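Local coordinates for pollen-specific leucine-rich repeat extensin-like protein 1 (Arabidopsis thaliana, PDB 6TME), which probably binds secreted RALF signalling peptides in the pollen-tube cell wall through its leucine-rich repeats, helping to maintain cell-wall integrity during growth, at residues C75-K78 against G79-C82; P157-A160 against L161-S165; L169-Y173 against N174-G178; F297-D300 against N301-K304. One frame throughout, in Å; residues are numbered along the deposited sequence.

Contact 1: residues C75-K78 against G79-C82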
loop_
_atom_site.group_PDB
_atom_site.type_symbol
_atom_site.label_atom_id
_atom_site.label_comp_id
_atom_site.label_asym_id
_atom_site.label_seq_id
_atom_site.Cartn_x
_atom_site.Cartn_y
_atom_site.Cartn_z
ATOM N N CYS A 75 -31.593 3.574 0.862
ATOM C CA CYS A 75 -30.779 4.779 0.850
ATOM C C CYS A 75 -30.653 5.425 2.219
ATOM O O CYS A 75 -29.710 6.195 2.444
ATOM C CB CYS A 75 -31.362 5.775 -0.162
ATOM S SG CYS A 75 -31.254 5.163 -1.858
ATOM N N SER A 76 -31.564 5.126 3.128
ATOM C CA SER A 76 -31.482 5.649 4.477
ATOM C C SER A 76 -30.720 4.733 5.431
ATOM O O SER A 76 -30.486 5.127 6.584
ATOM C CB SER A 76 -32.898 5.902 5.008
ATOM O OG SER A 76 -33.652 4.705 4.941
ATOM N N TYR A 77 -30.341 3.525 4.992
ATOM C CA TYR A 77 -29.479 2.655 5.797
ATOM C C TYR A 77 -28.148 3.330 6.118
ATOM O O TYR A 77 -27.517 3.943 5.253
ATOM C CB TYR A 77 -29.181 1.345 5.062
ATOM C CG TYR A 77 -30.302 0.370 4.937
ATOM C CD1 TYR A 77 -31.631 0.746 5.169
ATOM C CD2 TYR A 77 -30.044 -0.937 4.587
ATOM C CE1 TYR A 77 -32.663 -0.170 5.056
ATOM C CE2 TYR A 77 -31.053 -1.863 4.465
ATOM C CZ TYR A 77 -32.369 -1.477 4.706
ATOM O OH TYR A 77 -33.377 -2.416 4.584
ATOM N N LYS A 78 -27.704 3.191 7.365
ATOM C CA LYS A 78 -26.429 3.761 7.769
ATOM C C LYS A 78 -25.281 3.023 7.090
ATOM O O LYS A 78 -25.200 1.792 7.160
ATOM C CB LYS A 78 -26.258 3.685 9.285
ATOM C CG LYS A 78 -24.974 4.381 9.746
ATOM C CD LYS A 78 -24.886 4.542 11.245
ATOM C CE LYS A 78 -23.623 5.318 11.622
ATOM N NZ LYS A 78 -23.369 5.356 13.094
ATOM N N GLY A 79 -24.384 3.783 6.444
ATOM C CA GLY A 79 -23.255 3.220 5.727
ATOM C C GLY A 79 -23.531 2.916 4.278
ATOM O O GLY A 79 -22.610 2.488 3.553
ATOM N N VAL A 80 -24.761 3.139 3.826
ATOM C CA VAL A 80 -25.159 2.915 2.442
ATOM C C VAL A 80 -25.348 4.281 1.795
ATOM O O VAL A 80 -26.000 5.159 2.370
ATOM C CB VAL A 80 -26.442 2.066 2.370
ATOM C CG1 VAL A 80 -26.860 1.851 0.920
ATOM C CG2 VAL A 80 -26.227 0.724 3.097
ATOM N N PHE A 81 -24.770 4.476 0.615
ATOM C CA PHE A 81 -24.734 5.806 0.018
ATOM C C PHE A 81 -25.266 5.745 -1.402
ATOM O O PHE A 81 -24.712 5.051 -2.252
ATOM C CB PHE A 81 -23.322 6.380 0.075
ATOM C CG PHE A 81 -22.846 6.638 1.494
ATOM C CD1 PHE A 81 -23.062 7.873 2.101
ATOM C CD2 PHE A 81 -22.239 5.628 2.235
ATOM C CE1 PHE A 81 -22.646 8.115 3.403
ATOM C CE2 PHE A 81 -21.828 5.856 3.542
ATOM C CZ PHE A 81 -22.024 7.121 4.123
ATOM N N CYS A 82 -26.343 6.470 -1.654
ATOM C CA CYS A 82 -27.038 6.447 -2.928
ATOM C C CYS A 82 -26.611 7.650 -3.762
ATOM O O CYS A 82 -25.961 8.577 -3.272
ATOM C CB CYS A 82 -28.560 6.424 -2.723
ATOM S SG CYS A 82 -29.210 4.810 -2.158
HETATM O O HOH W 1 -27.805 7.325 0.497
HETATM O O HOH W 2 -27.474 6.231 4.169
#
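Cys75 and Cys82 close a short loop on itself. From its CA the Cys75 side chain swings SG anti to the carbonyl carbon, chi1 -65°, and this turns the sulfur across the loop. Cys75 CB lies 3.1 Å from Cys82 SG, a spacing set by the bridge itself. One atom further, Cys75 SG is bonded to Cys82 SG at 2.1 Å, with a left-handed disulfide torsion of -87°. Below the covalent bridge a water joins the two backbones: it donates to Cys75 O at 2.9 Å and accepts from Cys82 N at 2.7 Å. At the other end of the loop the chain reverses in a type II beta turn, in which Val80 N donates to Tyr77 O at 3.2 Å. Gly79 takes the third place of that turn with positive phi, where a CB would collide with Lys78 O. Beside the turn, Val80 CG2 rests on Tyr77 CB, 3.6 Å away, while the Tyr77 ring leads off to stack on Trp69 and its OH bonds to Gly71 O. A disulfide-closed loop with a type II turn, leading into strand 80-85, is characteristic of the N-terminal cap of plant leucine-rich repeat ectodomains, which closes the solenoid at this end.

Contact 2: residues P157-A160 against L161-S165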
loop_
_atom_site.group_PDB
_atom_site.type_symbol
_atom_site.label_atom_id
_atom_site.label_comp_id
_atom_site.label_asym_id
_atom_site.label_seq_id
_atom_site.Cartn_x
_atom_site.Cartn_y
_atom_site.Cartn_z
ATOM N N PRO A 157 -7.274 -12.076 -3.304
ATOM C CA PRO A 157 -8.660 -11.978 -3.810
ATOM C C PRO A 157 -8.718 -11.648 -5.291
ATOM O O PRO A 157 -8.853 -10.481 -5.673
ATOM C CB PRO A 157 -9.264 -10.840 -2.979
ATOM C CG PRO A 157 -8.053 -9.958 -2.649
ATOM C CD PRO A 157 -6.920 -10.945 -2.421
ATOM N N THR A 158 -8.610 -12.669 -6.133
ATOM C CA THR A 158 -8.445 -12.438 -7.561
ATOM C C THR A 158 -9.694 -11.858 -8.231
ATOM O O THR A 158 -9.589 -11.370 -9.364
ATOM C CB THR A 158 -7.994 -13.741 -8.240
ATOM O OG1 THR A 158 -8.791 -14.843 -7.796
ATOM C CG2 THR A 158 -6.533 -14.029 -7.890
ATOM N N VAL A 159 -10.857 -11.874 -7.568
ATOM C CA VAL A 159 -12.025 -11.168 -8.099
ATOM C C VAL A 159 -11.693 -9.706 -8.394
ATOM O O VAL A 159 -12.277 -9.095 -9.303
ATOM C CB VAL A 159 -13.218 -11.291 -7.121
ATOM C CG1 VAL A 159 -12.913 -10.587 -5.803
ATOM C CG2 VAL A 159 -14.501 -10.716 -7.754
ATOM N N ALA A 160 -10.723 -9.132 -7.665
ATOM C CA ALA A 160 -10.316 -7.757 -7.933
ATOM C C ALA A 160 -9.763 -7.593 -9.342
ATOM O O ALA A 160 -9.839 -6.494 -9.905
ATOM C CB ALA A 160 -9.284 -7.298 -6.908
ATOM N N LEU A 161 -9.220 -8.666 -9.937
ATOM C CA LEU A 161 -8.665 -8.557 -11.284
ATOM C C LEU A 161 -9.750 -8.382 -12.335
ATOM O O LEU A 161 -9.450 -7.982 -13.464
ATOM C CB LEU A 161 -7.824 -9.787 -11.608
ATOM C CG LEU A 161 -6.612 -10.022 -10.688
ATOM C CD1 LEU A 161 -6.045 -11.425 -10.874
ATOM C CD2 LEU A 161 -5.537 -8.966 -10.918
ATOM N N SER A 162 -10.999 -8.667 -11.993
ATOM C CA SER A 162 -12.073 -8.621 -12.969
ATOM C C SER A 162 -12.697 -7.239 -13.111
ATOM O O SER A 162 -13.572 -7.063 -13.957
ATOM C CB SER A 162 -13.158 -9.637 -12.595
ATOM O OG SER A 162 -13.931 -9.144 -11.517
ATOM N N TRP A 163 -12.269 -6.251 -12.326
ATOM C CA TRP A 163 -12.939 -4.957 -12.316
ATOM C C TRP A 163 -12.249 -4.036 -13.311
ATOM O O TRP A 163 -11.084 -3.690 -13.100
ATOM C CB TRP A 163 -12.916 -4.353 -10.923
ATOM C CG TRP A 163 -13.752 -5.109 -9.938
ATOM C CD1 TRP A 163 -14.941 -5.715 -10.184
ATOM C CD2 TRP A 163 -13.456 -5.355 -8.555
ATOM N NE1 TRP A 163 -15.421 -6.314 -9.043
ATOM C CE2 TRP A 163 -14.531 -6.108 -8.027
ATOM C CE3 TRP A 163 -12.396 -4.998 -7.707
ATOM C CZ2 TRP A 163 -14.581 -6.515 -6.691
ATOM C CZ3 TRP A 163 -12.438 -5.412 -6.384
ATOM C CH2 TRP A 163 -13.528 -6.159 -5.886
ATOM N N PRO A 164 -12.916 -3.614 -14.395
ATOM C CA PRO A 164 -12.234 -2.793 -15.422
ATOM C C PRO A 164 -11.991 -1.336 -15.028
ATOM O O PRO A 164 -11.277 -0.631 -15.747
ATOM C CB PRO A 164 -13.180 -2.874 -16.619
ATOM C CG PRO A 164 -14.576 -3.111 -15.981
ATOM C CD PRO A 164 -14.294 -3.979 -14.767
ATOM N N SER A 165 -12.559 -0.850 -13.933
ATOM C CA SER A 165 -12.408 0.541 -13.542
ATOM C C SER A 165 -11.660 0.660 -12.225
ATOM O O SER A 165 -11.651 1.731 -11.615
ATOM C CB SER A 165 -13.799 1.195 -13.431
ATOM O OG SER A 165 -14.258 1.625 -14.708
#
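Ser162 grips the carbonyl oxygen of Val159 twice. Its hydroxyl donates from OG to Val159 O at 2.8 Å, lying in the carbonyl plane, and its backbone amide donates from N to the same Val159 O at 3.0 Å, from well above that plane. The hydroxyl can turn back in this way because OG sits between its own backbone N and carbonyl carbon, chi1 76°. One residue earlier, Leu161 N donates to Thr158 O at 2.8 Å; one residue later, Trp163 N reaches Ala160 O in a bond that is straight but long and weak. The successive i to i+3 bonds define a 3-10 helix, whose last carbonyls are met by the residues leaving it.

Packing follows from this winding. Trp163 folds its indole back under the turn, with Ala160 CA over the six-membered ring in a CH-pi contact, 3.8 Å from the centroid and 28° off the normal. Val159 O lies above the same face. At the rim, Ala160 CB touches Trp163 CZ3 at 3.7 Å. The indole NE1 is bonded to Leu136 O, and Phe145 meets the ring at an inclined angle, so the tryptophan ties the helix to the neighbouring coil. Were Trp163 exchanged for an alanine, Ala160 would probably lose its aromatic platform and Leu136 O this donor, with a gap opened beneath the helix. Short 3-10 helices of this kind, between one strand and the next, are typical of the convex side of plant leucine-rich repeat solenoids.

Contact 3: residues L169-Y173 against N174-G178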
loop_
_atom_site.group_PDB
_atom_site.type_symbol
_atom_site.label_atom_id
_atom_site.label_comp_id
_atom_site.label_asym_id
_atom_site.label_seq_id
_atom_site.Cartn_x
_atom_site.Cartn_y
_atom_site.Cartn_z
ATOM N N LEU A 169 -6.909 -0.379 -4.505
ATOM C CA LEU A 169 -7.061 -1.702 -3.918
ATOM C C LEU A 169 -6.285 -1.706 -2.615
ATOM O O LEU A 169 -5.053 -1.599 -2.632
ATOM C CB LEU A 169 -6.548 -2.774 -4.867
ATOM C CG LEU A 169 -6.684 -4.235 -4.425
ATOM C CD1 LEU A 169 -8.085 -4.554 -3.975
ATOM C CD2 LEU A 169 -6.269 -5.180 -5.556
ATOM N N ASP A 170 -6.996 -1.819 -1.488
ATOM C CA ASP A 170 -6.372 -1.959 -0.172
ATOM C C ASP A 170 -6.801 -3.269 0.493
ATOM O O ASP A 170 -7.939 -3.394 0.946
ATOM C CB ASP A 170 -6.709 -0.768 0.721
ATOM C CG ASP A 170 -5.786 -0.678 1.938
ATOM O OD1 ASP A 170 -5.228 -1.728 2.320
ATOM O OD2 ASP A 170 -5.624 0.423 2.518
ATOM N N ILE A 171 -5.883 -4.233 0.584
ATOM C CA ILE A 171 -6.115 -5.483 1.298
ATOM C C ILE A 171 -5.161 -5.656 2.471
ATOM O O ILE A 171 -5.073 -6.743 3.043
ATOM C CB ILE A 171 -6.033 -6.693 0.350
ATOM C CG1 ILE A 171 -4.600 -6.823 -0.208
ATOM C CG2 ILE A 171 -7.065 -6.555 -0.798
ATOM C CD1 ILE A 171 -4.375 -8.088 -1.023
ATOM N N ARG A 172 -4.462 -4.590 2.855
ATOM C CA ARG A 172 -3.459 -4.650 3.906
ATOM C C ARG A 172 -4.091 -5.075 5.232
ATOM O O ARG A 172 -5.290 -4.876 5.479
ATOM C CB ARG A 172 -2.759 -3.281 4.041
ATOM C CG ARG A 172 -3.599 -2.220 4.768
ATOM C CD ARG A 172 -3.176 -0.753 4.572
ATOM N NE ARG A 172 -4.339 0.064 4.925
ATOM C CZ ARG A 172 -4.538 0.665 6.098
ATOM N NH1 ARG A 172 -3.614 0.640 7.072
ATOM N NH2 ARG A 172 -5.680 1.306 6.301
ATOM N N TYR A 173 -3.273 -5.719 6.069
ATOM C CA TYR A 173 -3.637 -6.081 7.442
ATOM C C TYR A 173 -4.751 -7.130 7.478
ATOM O O TYR A 173 -5.728 -7.014 8.222
ATOM C CB TYR A 173 -4.021 -4.843 8.254
ATOM C CG TYR A 173 -2.829 -4.239 8.918
ATOM C CD1 TYR A 173 -2.209 -4.871 10.004
ATOM C CD2 TYR A 173 -2.292 -3.050 8.449
ATOM C CE1 TYR A 173 -1.075 -4.302 10.615
ATOM C CE2 TYR A 173 -1.199 -2.479 9.045
ATOM C CZ TYR A 173 -0.587 -3.111 10.121
ATOM O OH TYR A 173 0.502 -2.511 10.675
ATOM N N ASN A 174 -4.597 -8.158 6.654
ATOM C CA ASN A 174 -5.487 -9.303 6.678
ATOM C C ASN A 174 -4.580 -10.523 6.817
ATOM O O ASN A 174 -3.454 -10.434 7.310
ATOM C CB ASN A 174 -6.373 -9.342 5.435
ATOM C CG ASN A 174 -7.511 -8.355 5.506
ATOM O OD1 ASN A 174 -8.466 -8.553 6.256
ATOM N ND2 ASN A 174 -7.435 -7.296 4.703
ATOM N N ASP A 175 -5.068 -11.678 6.389
ATOM C CA ASP A 175 -4.301 -12.909 6.390
ATOM C C ASP A 175 -4.322 -13.532 5.004
ATOM O O ASP A 175 -4.482 -14.747 4.850
ATOM C CB ASP A 175 -4.833 -13.881 7.441
ATOM C CG ASP A 175 -3.897 -15.066 7.675
ATOM O OD1 ASP A 175 -2.716 -14.987 7.295
ATOM O OD2 ASP A 175 -4.355 -16.100 8.204
ATOM N N PHE A 176 -4.203 -12.703 3.970
ATOM C CA PHE A 176 -3.965 -13.228 2.633
ATOM C C PHE A 176 -2.559 -13.827 2.542
ATOM O O PHE A 176 -1.627 -13.397 3.233
ATOM C CB PHE A 176 -4.160 -12.132 1.587
ATOM C CG PHE A 176 -5.581 -11.628 1.497
ATOM C CD1 PHE A 176 -6.599 -12.459 1.030
ATOM C CD2 PHE A 176 -5.901 -10.332 1.879
ATOM C CE1 PHE A 176 -7.898 -12.005 0.948
ATOM C CE2 PHE A 176 -7.205 -9.871 1.810
ATOM C CZ PHE A 176 -8.202 -10.704 1.341
ATOM N N GLU A 177 -2.405 -14.838 1.693
ATOM C CA GLU A 177 -1.150 -15.584 1.685
ATOM C C GLU A 177 -0.934 -16.217 0.316
ATOM O O GLU A 177 -1.781 -16.132 -0.578
ATOM C CB GLU A 177 -1.158 -16.638 2.791
ATOM C CG GLU A 177 -2.298 -17.616 2.652
ATOM C CD GLU A 177 -1.948 -18.789 1.754
ATOM O OE1 GLU A 177 -0.884 -19.416 1.998
ATOM O OE2 GLU A 177 -2.728 -19.054 0.798
ATOM N N GLY A 178 0.211 -16.882 0.166
ATOM C CA GLY A 178 0.550 -17.486 -1.110
ATOM C C GLY A 178 1.196 -16.493 -2.060
ATOM O O GLY A 178 1.644 -15.405 -1.676
#
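Ile171 O is gripped by two asparagine side chains, of which Asn174 is the local one. Asn174 ND2 donates to Ile171 O at 2.9 Å, almost straight at 174°; the oxygen lies in the amide plane, while the nitrogen stands above the carbonyl plane. With CG anti to its own carbonyl carbon, chi1 -77°, the Asn174 amide can turn back to that oxygen. Asn197, the equivalent asparagine one repeat further on, is the second donor. The Asn174 amide is used at both ends: ND2 also bonds to Val147 O and OD1 accepts from Phe152 N. With a leucine here, Ile171 O, Val147 O and Phe152 N are each likely to be short of a partner along the ladder.

Beneath the amide, Ile171 and Phe176 cross at about a right angle, Ile171 CB lying 3.7 Å from Phe176 CE2. Upstream, Asp170 OD1 accepts from Arg172 N at 3.0 Å, an Asx turn, and Asp170 OD2 uses its syn lone pair for a salt bridge with Arg172 NE at 2.8 Å. Arg172 NH1 and Tyr173 OH bond to the backbone of the other protein chain. The asparagine whose amide links successive coils forms the asparagine ladder of the leucine-rich repeat fold, here just behind a protein-binding surface.

Contact 4: residues F297-D300 against N301-K304. With SO4 (sulfate ion), chain K.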
loop_
_atom_site.group_PDB
_atom_site.type_symbol
_atom_site.label_atom_id
_atom_site.label_comp_id
_atom_site.label_asym_id
_atom_site.label_seq_id
_atom_site.Cartn_x
_atom_site.Cartn_y
_atom_site.Cartn_z
ATOM N N PHE A 297 30.725 1.806 0.612
ATOM C CA PHE A 297 30.797 3.231 0.877
ATOM C C PHE A 297 29.435 3.877 0.656
ATOM O O PHE A 297 28.695 3.494 -0.253
ATOM C CB PHE A 297 31.859 3.882 -0.026
ATOM C CG PHE A 297 32.685 4.904 0.668
ATOM C CD1 PHE A 297 33.779 4.524 1.432
ATOM C CD2 PHE A 297 32.360 6.255 0.579
ATOM C CE1 PHE A 297 34.535 5.472 2.094
ATOM C CE2 PHE A 297 33.114 7.209 1.240
ATOM C CZ PHE A 297 34.201 6.813 2.001
ATOM N N VAL A 298 29.096 4.836 1.518
ATOM C CA VAL A 298 27.974 5.745 1.302
ATOM C C VAL A 298 28.577 7.094 0.936
ATOM O O VAL A 298 29.265 7.720 1.754
ATOM C CB VAL A 298 27.066 5.864 2.535
ATOM C CG1 VAL A 298 25.912 6.829 2.252
ATOM C CG2 VAL A 298 26.547 4.479 2.980
ATOM N N THR A 299 28.329 7.534 -0.291
ATOM C CA THR A 299 28.947 8.707 -0.893
ATOM C C THR A 299 28.001 9.903 -0.831
ATOM O O THR A 299 26.802 9.774 -0.561
ATOM C CB THR A 299 29.293 8.422 -2.352
ATOM O OG1 THR A 299 28.071 8.208 -3.062
ATOM C CG2 THR A 299 30.113 7.163 -2.457
ATOM N N ASP A 300 28.545 11.079 -1.137
ATOM C CA ASP A 300 27.689 12.253 -1.238
ATOM C C ASP A 300 26.943 12.299 -2.561
ATOM O O ASP A 300 26.085 13.167 -2.744
ATOM C CB ASP A 300 28.508 13.536 -1.037
ATOM C CG ASP A 300 29.605 13.692 -2.054
ATOM O OD1 ASP A 300 29.914 12.693 -2.748
ATOM O OD2 ASP A 300 30.149 14.813 -2.164
ATOM N N ASN A 301 27.274 11.396 -3.488
ATOM C CA ASN A 301 26.404 11.125 -4.623
ATOM C C ASN A 301 24.965 10.969 -4.150
ATOM O O ASN A 301 24.022 11.444 -4.795
ATOM C CB ASN A 301 26.873 9.852 -5.322
ATOM C CG ASN A 301 26.725 9.916 -6.806
ATOM O OD1 ASN A 301 26.551 10.992 -7.376
ATOM N ND2 ASN A 301 26.796 8.752 -7.458
ATOM N N ILE A 302 24.794 10.336 -2.996
ATOM C CA ILE A 302 23.493 10.018 -2.439
ATOM C C ILE A 302 23.101 10.995 -1.336
ATOM O O ILE A 302 21.987 11.519 -1.322
ATOM C CB ILE A 302 23.518 8.559 -1.932
ATOM C CG1 ILE A 302 23.688 7.608 -3.119
ATOM C CG2 ILE A 302 22.292 8.242 -1.120
ATOM C CD1 ILE A 302 24.171 6.231 -2.751
ATOM N N CYS A 303 24.024 11.284 -0.421
ATOM C CA CYS A 303 23.713 12.090 0.750
ATOM C C CYS A 303 23.442 13.553 0.424
ATOM O O CYS A 303 22.895 14.262 1.279
ATOM C CB CYS A 303 24.842 11.980 1.769
ATOM S SG CYS A 303 25.039 10.282 2.412
ATOM N N LYS A 304 23.778 14.023 -0.781
ATOM C CA LYS A 304 23.493 15.407 -1.141
ATOM C C LYS A 304 22.362 15.531 -2.155
ATOM O O LYS A 304 22.204 16.586 -2.772
ATOM C CB LYS A 304 24.768 16.094 -1.624
ATOM C CG LYS A 304 25.569 16.554 -0.410
ATOM C CD LYS A 304 27.044 16.837 -0.641
ATOM C CE LYS A 304 27.290 17.993 -1.577
ATOM N NZ LYS A 304 28.611 18.614 -1.265
HETATM S S SO4 K . 31.364 16.148 1.238
HETATM O O1 SO4 K . 30.937 17.294 2.043
HETATM O O2 SO4 K . 31.096 14.908 1.963
HETATM O O3 SO4 K . 32.800 16.252 0.986
HETATM O O4 SO4 K . 30.648 16.145 -0.037
#
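Val298 meets Cys303 through one methyl: with CG1 anti to its backbone N, chi1 180°, the branch lies 3.6 Å from Cys303 SG. That sulfur is in turn bonded to Cys325, so the valine packs against a disulfide, and Phe311 of strand 310-312 covers both residues. Thr299 follows at the N-cap position. Its carbonyl oxygen serves two amides: Ile302 N donates to Thr299 O at 3.2 Å from above the carbonyl plane, whereas Cys303 N, at 3.2 Å from the same Thr299 O, lies in that plane on a lone pair. A single oxygen thus starts both the 3-10 and the alpha pattern. The Thr299 side chain lies alongside that of Asn301, the two pointing the same way.

Asp300 closes the walk and has the most to do. Its carbonyl O accepts from Lys304 N at 3.1 Å, completing the turn, and its CB packs on Lys304 CD at 3.6 Å. The lysine chain bends at chi3, 65°, and this brings NZ round toward a sulfate, where it makes a weak bond to sulfate O4 at 3.4 Å. Asp300 OD2 lies only 2.6 Å from the same sulfate O4, a separation so short that one of the two acid groups probably carries a proton. Ser324 N also binds this ion, which probably came from the crystallisation liquor. What emerges is a single-turn helix with Thr299 at its N-cap position, stitched by a disulfide to a later loop and joining strand 297-298 to strand 310-312 near the C-terminal end of the leucine-rich repeat solenoid.

How the contacts relate
The four contacts follow one another in series along an elongated solenoid, and their spacing reflects its length. Contact 1, at the N-terminal cap, and contact 4, near the far end, have centres 54 Å apart on opposite sides of the chain's centre. Contacts 2 and 3 alone touch: Pro157 CD meets Phe176 CE1 at 3.7 Å and Ala160 CB meets Leu169 CD2 at 3.9 Å, so the 3-10 turn and the asparagine-ladder turn share one hydrophobic core. Contact 1 stays about 16 Å from each of them at the nearest atoms. The other protein chain is bonded at contact 3 and packs on contact 1, whereas contacts 2 and 4 are not touched by it.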